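PDB 5EC0: Alp7A from Bacillus subtilis, which binds adenine nucleotide and, as an actin-like protein of the ParM kind, probably assembles into filaments that segregate a plasmid. Local coordinates for residues A[127-132]-A[141-146]; A[156-161]-A[165-170]; A[256-261]-A[278-283]. One frame throughout, in Å; residues are numbered along the deposited sequence. Where two conformers were deposited one is given.

Contact 1 (A[127-132]-A[141-146]); sequences TMLPIW and SEMQKR
Leu129, the last residue of its strand, puts its CD1 methyl against the side of helix 140-149, where Met143 meets it with CG at 3.6 Å. The two side chains cross at about a right angle, so the touch is local: one branch of the leucine against the middle of the methionine chain. Met143 SD lies a little farther from Leu129 CD1, at 4.0 Å. CG of Met143 stands opposite the backbone N (chi1 -164°), which carries the chain across toward Leu129 before it bends at chi3 (-66°) and turns its CE methyl off to one side. Met143 was modelled in two conformers, and the details of its sulfur end hold for the one described here. CD1 of Leu129 also rests on the helix backbone, 3.9 Å from Met143 O and 4.2 Å from Gln144 N. The helix therefore offers main chain as well as side chain to this methyl, and no hydrogen bond joins the two segments. Gln144 flanks the spot: its CA is 6.9 Å from the CA of Leu129, while its CG stays 4.8 Å from Leu129 CD1, and its amide is used to donate from NE2 to Cys177 O. Leu134, on the short helix 131-134, touches Leu129, Met143 and Gln144 alike and completes the apolar cluster between that helix and helix 140-149. The backbone of Leu129 bonds to Arg178, near the end of strand 166-179, the parallel neighbour of strand 119-129, and to Glu180 just beyond. Leu129 also touches Cys177 and Gln144 touches Ile179, which places helix 140-149 against the ends of these two strands.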
loop_
_atom_site.group_PDB
_atom_site.type_symbol
_atom_site.label_atom_id
_atom_site.label_comp_id
_atom_site.label_asym_id
_atom_site.label_seq_id
_atom_site.Cartn_x
_atom_site.Cartn_y
_atom_site.Cartn_z
ATOM N N THR A 127 9.249 -6.363 1.847
ATOM C CA THR A 127 8.447 -5.171 2.064
ATOM C C THR A 127 9.243 -3.966 1.537
ATOM O O THR A 127 10.123 -4.124 0.667
ATOM C CB THR A 127 8.030 -5.015 3.563
ATOM O OG1 THR A 127 7.128 -3.914 3.696
ATOM C CG2 THR A 127 9.242 -4.823 4.505
ATOM N N MET A 128 8.930 -2.769 2.015
ATOM C CA MET A 128 9.588 -1.569 1.503
ATOM C C MET A 128 9.423 -0.430 2.502
ATOM O O MET A 128 8.663 -0.556 3.459
ATOM C CB MET A 128 9.023 -1.184 0.120
ATOM C CG MET A 128 7.525 -1.385 0.005
ATOM S SD MET A 128 6.803 -1.199 -1.642
ATOM C CE MET A 128 5.159 -1.806 -1.315
ATOM N N LEU A 129 10.147 0.668 2.289
ATOM C CA LEU A 129 10.042 1.852 3.150
ATOM C C LEU A 129 9.666 3.105 2.354
ATOM O O LEU A 129 10.124 3.284 1.227
ATOM C CB LEU A 129 11.356 2.109 3.887
ATOM C CG LEU A 129 11.685 1.191 5.062
ATOM C CD1 LEU A 129 12.982 1.649 5.693
ATOM C CD2 LEU A 129 10.544 1.208 6.068
ATOM N N PRO A 130 8.854 3.981 2.950
ATOM C CA PRO A 130 8.476 5.251 2.303
ATOM C C PRO A 130 9.654 6.223 2.184
ATOM O O PRO A 130 10.542 6.246 3.039
ATOM C CB PRO A 130 7.387 5.818 3.229
ATOM C CG PRO A 130 7.682 5.224 4.599
ATOM C CD PRO A 130 8.295 3.845 4.313
ATOM N N ILE A 131 9.648 7.024 1.124
ATOM C CA ILE A 131 10.737 7.953 0.862
ATOM C C ILE A 131 10.877 8.990 1.971
ATOM O O ILE A 131 11.996 9.395 2.311
ATOM C CB ILE A 131 10.555 8.627 -0.525
ATOM C CG1 ILE A 131 10.729 7.573 -1.616
ATOM C CG2 ILE A 131 11.562 9.771 -0.749
ATOM C CD1 ILE A 131 10.341 8.045 -2.989
ATOM N N TRP A 132 9.765 9.396 2.573
ATOM C CA TRP A 132 9.846 10.435 3.590
ATOM C C TRP A 132 10.632 9.905 4.791
ATOM O O TRP A 132 11.310 10.659 5.483
ATOM C CB TRP A 132 8.454 10.920 4.021
ATOM C CG TRP A 132 7.621 9.898 4.775
ATOM C CD1 TRP A 132 6.602 9.137 4.268
ATOM C CD2 TRP A 132 7.729 9.545 6.169
ATOM N NE1 TRP A 132 6.072 8.341 5.254
ATOM C CE2 TRP A 132 6.744 8.565 6.419
ATOM C CE3 TRP A 132 8.559 9.967 7.215
ATOM C CZ2 TRP A 132 6.571 7.993 7.685
ATOM C CZ3 TRP A 132 8.390 9.388 8.472
ATOM C CH2 TRP A 132 7.401 8.414 8.695
ATOM N N SER A 141 20.288 2.333 2.424
ATOM C CA SER A 141 20.498 0.893 2.475
ATOM C C SER A 141 20.468 0.358 3.898
ATOM O O SER A 141 19.956 -0.735 4.150
ATOM C CB SER A 141 21.829 0.534 1.812
ATOM O OG SER A 141 22.911 1.156 2.493
ATOM N N GLU A 142 21.006 1.132 4.826
ATOM C CA GLU A 142 21.102 0.687 6.217
ATOM C C GLU A 142 19.733 0.685 6.898
ATOM O O GLU A 142 19.434 -0.211 7.695
ATOM C CB GLU A 142 22.085 1.559 6.999
ATOM C CG GLU A 142 23.485 1.517 6.426
ATOM C CD GLU A 142 23.980 0.098 6.276
ATOM O OE1 GLU A 142 23.995 -0.639 7.283
ATOM O OE2 GLU A 142 24.325 -0.291 5.138
ATOM N N MET A 143 18.898 1.672 6.596
ATOM C CA MET A 143 17.536 1.670 7.121
ATOM C C MET A 143 16.763 0.496 6.518
ATOM O O MET A 143 16.027 -0.201 7.220
ATOM C CB MET A 143 16.811 2.993 6.835
ATOM C CG MET A 143 15.543 3.182 7.703
ATOM S SD MET A 143 14.659 4.754 7.515
ATOM C CE MET A 143 15.854 5.943 8.148
ATOM N N GLN A 144 16.941 0.266 5.220
ATOM C CA GLN A 144 16.245 -0.851 4.560
ATOM C C GLN A 144 16.692 -2.199 5.160
ATOM O O GLN A 144 15.880 -3.105 5.337
ATOM C CB GLN A 144 16.489 -0.847 3.043
ATOM C CG GLN A 144 16.064 0.418 2.293
ATOM C CD GLN A 144 16.577 0.451 0.840
ATOM O OE1 GLN A 144 17.323 1.349 0.458
ATOM N NE2 GLN A 144 16.172 -0.535 0.032
ATOM N N LYS A 145 17.985 -2.323 5.469
ATOM C CA LYS A 145 18.505 -3.516 6.142
ATOM C C LYS A 145 17.891 -3.729 7.544
ATOM O O LYS A 145 17.538 -4.849 7.904
ATOM C CB LYS A 145 20.042 -3.456 6.256
ATOM C CG LYS A 145 20.784 -3.888 4.989
ATOM C CD LYS A 145 22.253 -4.158 5.271
ATOM C CE LYS A 145 23.171 -3.258 4.451
ATOM N NZ LYS A 145 24.616 -3.451 4.803
ATOM N N ARG A 146 17.777 -2.667 8.333
ATOM C CA ARG A 146 17.146 -2.791 9.641
ATOM C C ARG A 146 15.666 -3.162 9.487
ATOM O O ARG A 146 15.130 -3.956 10.265
ATOM C CB ARG A 146 17.310 -1.504 10.463
ATOM C CG ARG A 146 18.755 -1.242 10.929
ATOM C CD ARG A 146 18.865 -0.097 11.950
ATOM N NE ARG A 146 18.710 1.215 11.324
ATOM C CZ ARG A 146 19.709 1.917 10.792
ATOM N NH1 ARG A 146 20.953 1.439 10.803
ATOM N NH2 ARG A 146 19.460 3.095 10.242
#

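Contact 2 (A[156-161]-A[165-170]); sequences QVKVLT and EKELTI
Val157 O takes the N-H of Leu168 at 2.6 Å, nearly straight (167° at the hydrogen), and receives the CA-H of Glu167 at 3.4 Å from CA as well. Val157 N returns a bond to Leu168 O, making this a hydrogen-bonded antiparallel pair; Val159 and Lys166 form the next, with a weak return bond from Lys166 N. On the face carrying Gln156, Lys158, Glu167 and Thr169, the carboxylate of Glu167 stacks on the amide of Gln156, their planes 20° apart. A chi1 of -168° swings Glu167 CG away from the main-chain nitrogen, and the side chain stands up between Gln156 and Lys158, its CG packing on Lys158 CG at 3.7 Å. Gln156 NE2 donates to Thr169 OG1 at 3.3 Å, from somewhat outside the amide plane. An alanine in place of Glu167 would probably leave the Gln156 amide without its stacking partner and the Lys158 chain freer to turn. On the other face Val157 CG1 meets Ile170 CD1 at 3.9 Å, and helix 95-112 covers them. Joined by a short loop, the two strands make a beta hairpin within the large mixed sheet of this actin-like fold.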
loop_
_atom_site.group_PDB
_atom_site.type_symbol
_atom_site.label_atom_id
_atom_site.label_comp_id
_atom_site.label_asym_id
_atom_site.label_seq_id
_atom_site.Cartn_x
_atom_site.Cartn_y
_atom_site.Cartn_z
ATOM N N GLN A 156 6.598 -15.763 17.109
ATOM C CA GLN A 156 5.353 -16.424 17.467
ATOM C C GLN A 156 4.213 -15.453 17.625
ATOM O O GLN A 156 4.401 -14.310 18.047
ATOM C CB GLN A 156 5.514 -17.215 18.749
ATOM C CG GLN A 156 6.550 -18.285 18.650
ATOM C CD GLN A 156 6.572 -19.125 19.886
ATOM O OE1 GLN A 156 7.043 -18.686 20.936
ATOM N NE2 GLN A 156 6.035 -20.335 19.786
ATOM N N VAL A 157 3.020 -15.918 17.285
ATOM C CA VAL A 157 1.824 -15.150 17.550
ATOM C C VAL A 157 0.698 -16.100 17.961
ATOM O O VAL A 157 0.608 -17.226 17.452
ATOM C CB VAL A 157 1.422 -14.298 16.321
ATOM C CG1 VAL A 157 1.201 -15.179 15.094
ATOM C CG2 VAL A 157 0.179 -13.442 16.629
ATOM N N LYS A 158 -0.133 -15.660 18.906
ATOM C CA LYS A 158 -1.342 -16.391 19.295
ATOM C C LYS A 158 -2.563 -15.767 18.652
ATOM O O LYS A 158 -2.703 -14.555 18.651
ATOM C CB LYS A 158 -1.526 -16.403 20.818
ATOM C CG LYS A 158 -0.447 -17.189 21.561
ATOM C CD LYS A 158 -0.566 -17.050 23.068
ATOM C CE LYS A 158 0.388 -18.020 23.762
ATOM N NZ LYS A 158 0.266 -18.032 25.255
ATOM N N VAL A 159 -3.440 -16.591 18.094
ATOM C CA VAL A 159 -4.765 -16.130 17.701
ATOM C C VAL A 159 -5.688 -16.408 18.874
ATOM O O VAL A 159 -5.762 -17.536 19.347
ATOM C CB VAL A 159 -5.284 -16.836 16.435
ATOM C CG1 VAL A 159 -6.671 -16.335 16.089
ATOM C CG2 VAL A 159 -4.335 -16.607 15.264
ATOM N N LEU A 160 -6.373 -15.382 19.366
ATOM C CA LEU A 160 -7.193 -15.558 20.565
ATOM C C LEU A 160 -8.666 -15.583 20.217
ATOM O O LEU A 160 -9.515 -15.741 21.086
ATOM C CB LEU A 160 -6.901 -14.450 21.572
ATOM C CG LEU A 160 -5.415 -14.332 21.923
ATOM C CD1 LEU A 160 -5.148 -13.060 22.717
ATOM C CD2 LEU A 160 -4.925 -15.569 22.687
ATOM N N THR A 161 -8.967 -15.415 18.934
ATOM C CA THR A 161 -10.342 -15.506 18.452
ATOM C C THR A 161 -10.894 -16.921 18.707
ATOM O O THR A 161 -10.373 -17.903 18.181
ATOM C CB THR A 161 -10.401 -15.138 16.956
ATOM O OG1 THR A 161 -9.722 -13.892 16.754
ATOM C CG2 THR A 161 -11.824 -15.014 16.458
ATOM N N GLU A 165 -8.207 -20.500 17.876
ATOM C CA GLU A 165 -7.070 -20.320 18.771
ATOM C C GLU A 165 -5.891 -21.226 18.430
ATOM O O GLU A 165 -6.068 -22.389 18.076
ATOM C CB GLU A 165 -7.487 -20.583 20.220
ATOM C CG GLU A 165 -8.681 -19.779 20.681
ATOM C CD GLU A 165 -9.961 -20.589 20.657
ATOM O OE1 GLU A 165 -10.196 -21.306 19.661
ATOM O OE2 GLU A 165 -10.724 -20.515 21.642
ATOM N N LYS A 166 -4.692 -20.671 18.557
ATOM C CA LYS A 166 -3.437 -21.421 18.468
ATOM C C LYS A 166 -2.290 -20.449 18.665
ATOM O O LYS A 166 -2.462 -19.243 18.492
ATOM C CB LYS A 166 -3.282 -22.141 17.117
ATOM C CG LYS A 166 -3.215 -21.210 15.912
ATOM C CD LYS A 166 -2.730 -21.935 14.656
ATOM C CE LYS A 166 -3.770 -22.927 14.143
ATOM N NZ LYS A 166 -3.308 -23.652 12.927
ATOM N N GLU A 167 -1.125 -20.976 19.021
ATOM C CA GLU A 167 0.115 -20.221 18.888
ATOM C C GLU A 167 0.865 -20.669 17.630
ATOM O O GLU A 167 1.255 -21.832 17.487
ATOM C CB GLU A 167 1.010 -20.380 20.117
ATOM C CG GLU A 167 2.155 -19.384 20.137
ATOM C CD GLU A 167 2.973 -19.451 21.415
ATOM O OE1 GLU A 167 3.094 -20.562 21.989
ATOM O OE2 GLU A 167 3.487 -18.389 21.841
ATOM N N LEU A 168 1.067 -19.730 16.719
ATOM C CA LEU A 168 1.690 -20.034 15.451
ATOM C C LEU A 168 3.153 -19.614 15.498
ATOM O O LEU A 168 3.466 -18.461 15.838
ATOM C CB LEU A 168 0.944 -19.310 14.326
ATOM C CG LEU A 168 1.076 -19.693 12.857
ATOM C CD1 LEU A 168 0.365 -20.994 12.571
ATOM C CD2 LEU A 168 0.483 -18.576 12.010
ATOM N N THR A 169 4.051 -20.544 15.187
ATOM C CA THR A 169 5.451 -20.164 14.963
ATOM C C THR A 169 5.653 -19.820 13.489
ATOM O O THR A 169 5.301 -20.608 12.607
ATOM C CB THR A 169 6.425 -21.271 15.381
ATOM O OG1 THR A 169 6.205 -21.593 16.752
ATOM C CG2 THR A 169 7.865 -20.828 15.223
ATOM N N ILE A 170 6.206 -18.637 13.233
ATOM C CA ILE A 170 6.451 -18.153 11.874
ATOM C C ILE A 170 7.952 -17.942 11.646
ATOM O O ILE A 170 8.580 -17.127 12.329
ATOM C CB ILE A 170 5.685 -16.820 11.594
ATOM C CG1 ILE A 170 4.175 -17.037 11.709
ATOM C CG2 ILE A 170 6.030 -16.253 10.239
ATOM C CD1 ILE A 170 3.394 -15.746 11.957
#

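Contact 3 (A[256-261]-A[278-283])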
loop_
_atom_site.group_PDB
_atom_site.type_symbol
_atom_site.label_atom_id
_atom_site.label_comp_id
_atom_site.label_asym_id
_atom_site.label_seq_id
_atom_site.Cartn_x
_atom_site.Cartn_y
_atom_site.Cartn_z
ATOM N N LEU A 256 -21.082 18.324 5.625
ATOM C CA LEU A 256 -21.299 17.935 7.021
ATOM C C LEU A 256 -22.563 17.096 7.221
ATOM O O LEU A 256 -22.659 16.296 8.153
ATOM C CB LEU A 256 -21.366 19.191 7.890
ATOM C CG LEU A 256 -20.648 19.223 9.236
ATOM C CD1 LEU A 256 -19.287 18.564 9.148
ATOM C CD2 LEU A 256 -20.508 20.667 9.668
ATOM N N GLU A 257 -23.524 17.287 6.327
ATOM C CA GLU A 257 -24.806 16.601 6.369
ATOM C C GLU A 257 -24.648 15.123 6.027
ATOM O O GLU A 257 -25.419 14.276 6.475
ATOM C CB GLU A 257 -25.756 17.245 5.364
ATOM C CG GLU A 257 -25.640 18.755 5.295
ATOM C CD GLU A 257 -26.466 19.347 4.179
ATOM O OE1 GLU A 257 -26.981 18.575 3.345
ATOM O OE2 GLU A 257 -26.576 20.585 4.116
ATOM N N HIS A 258 -23.642 14.823 5.213
ATOM C CA HIS A 258 -23.561 13.526 4.551
ATOM C C HIS A 258 -22.491 12.605 5.124
ATOM O O HIS A 258 -22.524 11.400 4.891
ATOM C CB HIS A 258 -23.314 13.733 3.058
ATOM C CG HIS A 258 -24.455 14.387 2.349
ATOM N ND1 HIS A 258 -24.494 15.740 2.088
ATOM C CD2 HIS A 258 -25.605 13.874 1.853
ATOM C CE1 HIS A 258 -25.616 16.033 1.455
ATOM N NE2 HIS A 258 -26.308 14.917 1.300
ATOM N N PHE A 259 -21.545 13.172 5.870
ATOM C CA PHE A 259 -20.415 12.409 6.401
ATOM C C PHE A 259 -19.980 12.918 7.781
ATOM O O PHE A 259 -19.783 14.120 7.982
ATOM C CB PHE A 259 -19.244 12.459 5.419
ATOM C CG PHE A 259 -19.614 12.029 4.027
ATOM C CD1 PHE A 259 -19.685 10.681 3.699
ATOM C CD2 PHE A 259 -19.919 12.967 3.059
ATOM C CE1 PHE A 259 -20.042 10.282 2.421
ATOM C CE2 PHE A 259 -20.276 12.574 1.779
ATOM C CZ PHE A 259 -20.343 11.232 1.461
ATOM N N ASP A 260 -19.850 11.994 8.733
ATOM C CA ASP A 260 -19.437 12.343 10.093
ATOM C C ASP A 260 -17.949 12.122 10.275
ATOM O O ASP A 260 -17.373 12.483 11.299
ATOM C CB ASP A 260 -20.215 11.528 11.128
ATOM C CG ASP A 260 -21.693 11.785 11.063
ATOM O OD1 ASP A 260 -22.075 12.845 10.525
ATOM O OD2 ASP A 260 -22.473 10.935 11.547
ATOM N N SER A 261 -17.321 11.519 9.278
ATOM C CA SER A 261 -15.894 11.276 9.359
ATOM C C SER A 261 -15.285 11.349 7.974
ATOM O O SER A 261 -15.966 11.126 6.976
ATOM C CB SER A 261 -15.609 9.915 9.997
ATOM O OG SER A 261 -15.626 8.884 9.027
ATOM N N MET A 278 -22.498 10.408 -8.626
ATOM C CA MET A 278 -22.003 10.026 -7.309
ATOM C C MET A 278 -23.124 10.244 -6.289
ATOM O O MET A 278 -23.345 11.359 -5.802
ATOM C CB MET A 278 -20.743 10.812 -6.952
ATOM C CG MET A 278 -19.663 10.703 -8.014
ATOM S SD MET A 278 -18.058 11.427 -7.583
ATOM C CE MET A 278 -17.654 10.492 -6.106
ATOM N N GLU A 279 -23.841 9.164 -5.991
ATOM C CA GLU A 279 -25.068 9.250 -5.209
ATOM C C GLU A 279 -24.923 8.666 -3.808
ATOM O O GLU A 279 -24.457 7.536 -3.634
ATOM C CB GLU A 279 -26.209 8.552 -5.946
ATOM C CG GLU A 279 -26.744 9.338 -7.128
ATOM C CD GLU A 279 -28.225 9.094 -7.375
ATOM O OE1 GLU A 279 -28.566 8.047 -7.964
ATOM O OE2 GLU A 279 -29.047 9.952 -6.991
ATOM N N ARG A 280 -25.325 9.463 -2.823
ATOM C CA ARG A 280 -25.311 9.078 -1.419
ATOM C C ARG A 280 -26.689 8.536 -1.032
ATOM O O ARG A 280 -27.723 9.153 -1.341
ATOM C CB ARG A 280 -24.908 10.278 -0.547
ATOM C CG ARG A 280 -24.867 10.032 0.956
ATOM C CD ARG A 280 -23.841 8.977 1.321
ATOM N NE ARG A 280 -23.320 9.154 2.675
ATOM C CZ ARG A 280 -22.475 8.312 3.267
ATOM N NH1 ARG A 280 -22.054 7.226 2.628
ATOM N NH2 ARG A 280 -22.048 8.556 4.502
ATOM N N ARG A 281 -26.677 7.377 -0.362
ATOM C CA ARG A 281 -27.873 6.558 -0.102
ATOM C C ARG A 281 -28.197 6.361 1.384
ATOM O O ARG A 281 -27.671 5.440 1.997
ATOM C CB ARG A 281 -27.710 5.141 -0.733
ATOM C CG ARG A 281 -26.900 4.998 -2.055
ATOM C CD ARG A 281 -27.557 5.808 -3.090
ATOM N NE ARG A 281 -28.981 5.856 -2.844
ATOM C CZ ARG A 281 -29.790 6.751 -3.375
ATOM N NH1 ARG A 281 -29.258 7.698 -4.108
ATOM N NH2 ARG A 281 -31.097 6.734 -3.105
ATOM N N ASP A 282 -29.083 7.159 1.974
ATOM C CA ASP A 282 -29.394 6.914 3.390
ATOM C C ASP A 282 -29.996 5.507 3.588
ATOM O O ASP A 282 -30.946 5.131 2.905
ATOM C CB ASP A 282 -30.339 7.983 3.955
ATOM C CG ASP A 282 -30.716 7.718 5.417
ATOM O OD1 ASP A 282 -29.900 8.015 6.323
ATOM O OD2 ASP A 282 -31.834 7.219 5.659
ATOM N N GLY A 283 -29.428 4.731 4.512
ATOM C CA GLY A 283 -29.874 3.361 4.743
ATOM C C GLY A 283 -31.302 3.164 5.246
ATOM O O GLY A 283 -31.953 2.159 4.932
#
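Arg280 NH2 donates to His258 O at 2.9 Å, linking the small hairpin of strands 279-281 and 288-290 to the loop ahead of helix 262-272 in the C-terminal domain of this actin-like protein. The carbonyl lies at the edge of the guanidinium, tilted 19° from its plane, and NE adds a second, weak bond to the same oxygen, so both donors on one side of the group share one acceptor. Phe259 covers one guanidinium face: its CE1 sits over the centre, 3.2 Å from Arg280 CZ, with ring and guanidinium planes 31° apart. Held at its edge and on this face, the guanidinium is likely to be restrained from turning. Arginine and phenylalanine approach from opposite directions. Arg280 has its CG trans to N (chi1 179°), which brings that atom to 4.0 Å from His258 CD2; the bend at chi2 then turns the rest of the chain toward the guanidinium's partners. Farther out, the ring of His258 makes an edge-to-face contact with Phe289 of the partner strand, and that of Phe259 meets Phe268 on helix 262-272, the helix that also supplies the ADP-binding Glu266 and Tyr270. Glu264 on the same helix forms a long, weak ion pair with Arg280, and its OE1 accepts the N-H of Asp260. Ser261 is the N-cap just ahead of the helix, its OG taking the backbone N-H of Glu264.

Along the chain the three contacts come in series, each closing before the next opens, with none nested or crossed. In contact 1 eight residues separate the segments, which bring the end of strand 119-129 against helix 140-149. That helix leads directly into strand 153-159, the first arm of contact 2, whose hairpin is closed by a six-residue connection. Strand 166-179 then runs back beside strand 119-129, so contacts 1 and 2 serve the same sheet although their centres are about 28 Å apart. Contact 3 spans sixteen residues, mostly helix 262-272, and ties a small hairpin to the loop before that helix, both within the C-terminal domain, its centre about 39 Å from those of the other two contacts.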